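Local coordinates for helicase-like protein (Bacteroides thetaiotaomicron, PDB 2FG1), which is of unconfirmed function but, as a macro-domain protein, probably removes ADP-ribose by hydrolysis from modified thymidine in DNA, at residues R54-S59 / L65-F70. Sequence-based numbering, arbitrary orientation.
Sequences RQWYKS and LGAVQF
W56 lays its indole over the start of a strand, and Q69 runs beneath one ring face, a worked example of how a single aromatic residue can join a helix to a sheet edge. W56 CG stands opposite the backbone N (chi1 -173°), which carries the indole out from the helix, benzo end foremost. Q69 CB lies over the six-membered ring, 3.8 Å from its centroid, in a CH-pi contact displaced toward the rim, where its shortest approach is 3.4 Å to W56 CZ3. Q69 likewise has CG opposite its N (chi1 176°), and its extended chain heads back toward the helix while the indole heads the other way. The amide is turned 47° against the indole plane, and Q69 NE2 comes within 3.7 Å of W56 CB. Lying alongside the inner part of the indole, the amide bridges helix and sheet: Q69 NE2 is hydrogen-bonded to the carbonyl of A52, one turn before W56, and Q69 OE1 accepts from N81 on the adjoining strand. In the macro-domain fold, a mixed sheet flanked by helices, this places the end of helix 48-59 against edge strand 68-74, which pairs antiparallel with 77-85. A67 meets the indole differently: its CB sits at the ring edge, near the plane, 3.7 Å from W56 CZ2. The backbone between these two side chains also closes on the benzo ring, with W56 CH2 3.8 Å from V68 C. On the pyrrole side, NE1 of the buried W56 is hydrogen-bonded to the carbonyl of E61, while F63 packs edge-to-face with the indole. S59 OG, at the indole's edge, donates a 2.8 Å hydrogen bond to W56 O and also bonds to E61 N, tying the helix end to the connection that leads into the strand.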
ATOM      1  N   ARG A  54      13.579  -5.388  -1.914  1.00 16.39           N
ATOM      2  CA  ARG A  54      14.685  -6.154  -1.351  1.00 16.40           C
ATOM      3  C   ARG A  54      15.998  -5.359  -1.386  1.00 16.46           C
ATOM      4  O   ARG A  54      16.778  -5.391  -0.438  1.00 16.30           O
ATOM      5  CB  ARG A  54      14.818  -7.489  -2.073  1.00 17.01           C
ATOM      6  CG  ARG A  54      13.638  -8.426  -1.792  1.00 16.98           C
ATOM      7  CD  ARG A  54      13.997  -9.847  -2.153  1.00 17.57           C
ATOM      8  NE  ARG A  54      12.872 -10.789  -2.178  1.00 16.95           N
ATOM      9  CZ  ARG A  54      12.328 -11.400  -1.119  1.00 15.97           C
ATOM     10  NH1 ARG A  54      12.724 -11.119   0.120  1.00 16.14           N
ATOM     11  NH2 ARG A  54      11.362 -12.291  -1.324  1.00 16.74           N
ATOM     12  N   GLN A  55      16.204  -4.581  -2.451  1.00 16.18           N
ATOM     13  CA  GLN A  55      17.380  -3.700  -2.501  1.00 16.77           C
ATOM     14  C   GLN A  55      17.272  -2.593  -1.465  1.00 16.41           C
ATOM     15  O   GLN A  55      18.256  -2.212  -0.832  1.00 16.53           O
ATOM     16  CB  GLN A  55      17.589  -3.102  -3.894  1.00 16.82           C
ATOM     17  CG  GLN A  55      18.062  -4.123  -4.919  1.00 16.85           C
ATOM     18  CD  GLN A  55      18.605  -3.492  -6.188  1.00 16.33           C
ATOM     19  OE1 GLN A  55      19.124  -2.366  -6.161  1.00 17.39           O
ATOM     20  NE2 GLN A  55      18.521  -4.222  -7.296  1.00 16.39           N
ATOM     21  N   TRP A  56      16.064  -2.069  -1.284  1.00 16.94           N
ATOM     22  CA  TRP A  56      15.826  -1.059  -0.260  1.00 17.09           C
ATOM     23  C   TRP A  56      16.176  -1.582   1.144  1.00 17.36           C
ATOM     24  O   TRP A  56      16.874  -0.912   1.917  1.00 17.36           O
ATOM     25  CB  TRP A  56      14.368  -0.611  -0.353  1.00 17.69           C
ATOM     26  CG  TRP A  56      13.944   0.540   0.507  1.00 18.08           C
ATOM     27  CD1 TRP A  56      14.731   1.483   1.116  1.00 18.79           C
ATOM     28  CD2 TRP A  56      12.595   0.881   0.811  1.00 18.48           C
ATOM     29  NE1 TRP A  56      13.937   2.376   1.812  1.00 19.89           N
ATOM     30  CE2 TRP A  56      12.623   2.030   1.631  1.00 18.74           C
ATOM     31  CE3 TRP A  56      11.361   0.312   0.483  1.00 18.80           C
ATOM     32  CZ2 TRP A  56      11.456   2.630   2.118  1.00 19.92           C
ATOM     33  CZ3 TRP A  56      10.202   0.916   0.961  1.00 19.36           C
ATOM     34  CH2 TRP A  56      10.262   2.066   1.763  1.00 18.84           C
ATOM     35  N   TYR A  57      15.738  -2.803   1.452  1.00 17.30           N
ATOM     36  CA  TYR A  57      16.054  -3.411   2.739  1.00 17.86           C
ATOM     37  C   TYR A  57      17.559  -3.466   2.964  1.00 18.56           C
ATOM     38  O   TYR A  57      18.055  -3.128   4.044  1.00 18.67           O
ATOM     39  CB  TYR A  57      15.456  -4.824   2.850  1.00 18.64           C
ATOM     40  CG  TYR A  57      15.935  -5.523   4.099  1.00 18.67           C
ATOM     41  CD1 TYR A  57      15.456  -5.148   5.351  1.00 20.17           C
ATOM     42  CD2 TYR A  57      16.898  -6.530   4.038  1.00 20.04           C
ATOM     43  CE1 TYR A  57      15.899  -5.759   6.507  1.00 20.93           C
ATOM     44  CE2 TYR A  57      17.362  -7.144   5.206  1.00 20.87           C
ATOM     45  CZ  TYR A  57      16.848  -6.746   6.430  1.00 20.19           C
ATOM     46  OH  TYR A  57      17.279  -7.341   7.607  1.00 22.64           O
ATOM     47  N   LYS A  58      18.292  -3.897   1.952  1.00 18.05           N
ATOM     48  CA  LYS A  58      19.747  -3.983   2.092  1.00 19.29           C
ATOM     49  C   LYS A  58      20.448  -2.645   2.191  1.00 19.31           C
ATOM     50  O   LYS A  58      21.459  -2.525   2.886  1.00 20.03           O
ATOM     51  CB  LYS A  58      20.316  -4.795   0.960  1.00 19.34           C
ATOM     52  CG  LYS A  58      20.038  -6.246   1.188  1.00 21.14           C
ATOM     53  CD  LYS A  58      20.759  -7.075   0.222  1.00 22.13           C
ATOM     54  CE  LYS A  58      20.614  -8.542   0.583  1.00 20.57           C
ATOM     55  NZ  LYS A  58      20.934  -9.311  -0.634  1.00 20.85           N
ATOM     56  N   SER A  59      19.912  -1.628   1.524  1.00 18.67           N
ATOM     57  CA  SER A  59      20.506  -0.296   1.566  1.00 19.26           C
ATOM     58  C   SER A  59      20.373   0.330   2.955  1.00 20.61           C
ATOM     59  O   SER A  59      21.216   1.138   3.372  1.00 20.86           O
ATOM     60  CB  SER A  59      19.848   0.612   0.519  1.00 19.33           C
ATOM     61  OG  SER A  59      18.568   1.064   0.949  1.00 20.20           O
ATOM     62  N   LEU A  65       9.457   2.533   9.283  1.00 19.28           N
ATOM     63  CA  LEU A  65       8.007   2.664   9.357  1.00 18.81           C
ATOM     64  C   LEU A  65       7.583   4.060   8.910  1.00 18.52           C
ATOM     65  O   LEU A  65       8.146   5.065   9.386  1.00 18.77           O
ATOM     66  CB  LEU A  65       7.524   2.398  10.787  1.00 18.83           C
ATOM     67  CG  LEU A  65       7.567   0.930  11.218  1.00 19.46           C
ATOM     68  CD1 LEU A  65       7.495   0.837  12.734  1.00 20.97           C
ATOM     69  CD2 LEU A  65       6.446   0.126  10.580  1.00 20.55           C
ATOM     70  N   GLY A  66       6.613   4.125   8.001  1.00 18.37           N
ATOM     71  CA  GLY A  66       6.148   5.405   7.482  1.00 18.47           C
ATOM     72  C   GLY A  66       6.748   5.787   6.143  1.00 18.38           C
ATOM     73  O   GLY A  66       6.234   6.686   5.489  1.00 19.08           O
ATOM     74  N   ALA A  67       7.812   5.092   5.726  1.00 18.34           N
ATOM     75  CA  ALA A  67       8.469   5.378   4.449  1.00 18.38           C
ATOM     76  C   ALA A  67       7.788   4.654   3.288  1.00 18.30           C
ATOM     77  O   ALA A  67       7.124   3.625   3.476  1.00 18.13           O
ATOM     78  CB  ALA A  67       9.956   5.015   4.507  1.00 18.95           C
ATOM     79  N   VAL A  68       7.966   5.187   2.082  1.00 18.08           N
ATOM     80  CA  VAL A  68       7.354   4.622   0.880  1.00 18.35           C
ATOM     81  C   VAL A  68       8.363   4.646  -0.256  1.00 18.42           C
ATOM     82  O   VAL A  68       9.069   5.644  -0.449  1.00 18.97           O
ATOM     83  CB  VAL A  68       6.093   5.431   0.449  1.00 18.29           C
ATOM     84  CG1 VAL A  68       5.411   4.773  -0.753  1.00 18.56           C
ATOM     85  CG2 VAL A  68       5.109   5.571   1.605  1.00 19.20           C
ATOM     86  N   GLN A  69       8.381   3.560  -1.033  1.00 18.49           N
ATOM     87  CA  GLN A  69       9.142   3.467  -2.273  1.00 18.44           C
ATOM     88  C   GLN A  69       8.171   3.322  -3.431  1.00 18.62           C
ATOM     89  O   GLN A  69       7.294   2.454  -3.398  1.00 18.62           O
ATOM     90  CB  GLN A  69      10.046   2.241  -2.207  1.00 18.61           C
ATOM     91  CG  GLN A  69      10.844   1.942  -3.460  1.00 18.64           C
ATOM     92  CD  GLN A  69      11.594   0.649  -3.310  1.00 18.43           C
ATOM     93  OE1 GLN A  69      11.004  -0.386  -3.021  1.00 18.46           O
ATOM     94  NE2 GLN A  69      12.910   0.695  -3.513  1.00 18.18           N
ATOM     95  N   PHE A  70       8.323   4.174  -4.448  1.00 18.56           N
ATOM     96  CA  PHE A  70       7.470   4.138  -5.632  1.00 18.86           C
ATOM     97  C   PHE A  70       8.232   3.528  -6.792  1.00 18.97           C
ATOM     98  O   PHE A  70       9.337   3.975  -7.118  1.00 19.74           O
ATOM     99  CB  PHE A  70       6.991   5.551  -6.007  1.00 19.06           C
ATOM    100  CG  PHE A  70       6.178   6.220  -4.925  1.00 19.02           C
ATOM    101  CD1 PHE A  70       4.795   6.080  -4.887  1.00 19.47           C
ATOM    102  CD2 PHE A  70       6.797   6.989  -3.941  1.00 20.32           C
ATOM    103  CE1 PHE A  70       4.044   6.699  -3.879  1.00 18.75           C
ATOM    104  CE2 PHE A  70       6.049   7.607  -2.930  1.00 19.84           C
ATOM    105  CZ  PHE A  70       4.672   7.463  -2.910  1.00 19.35           C
TER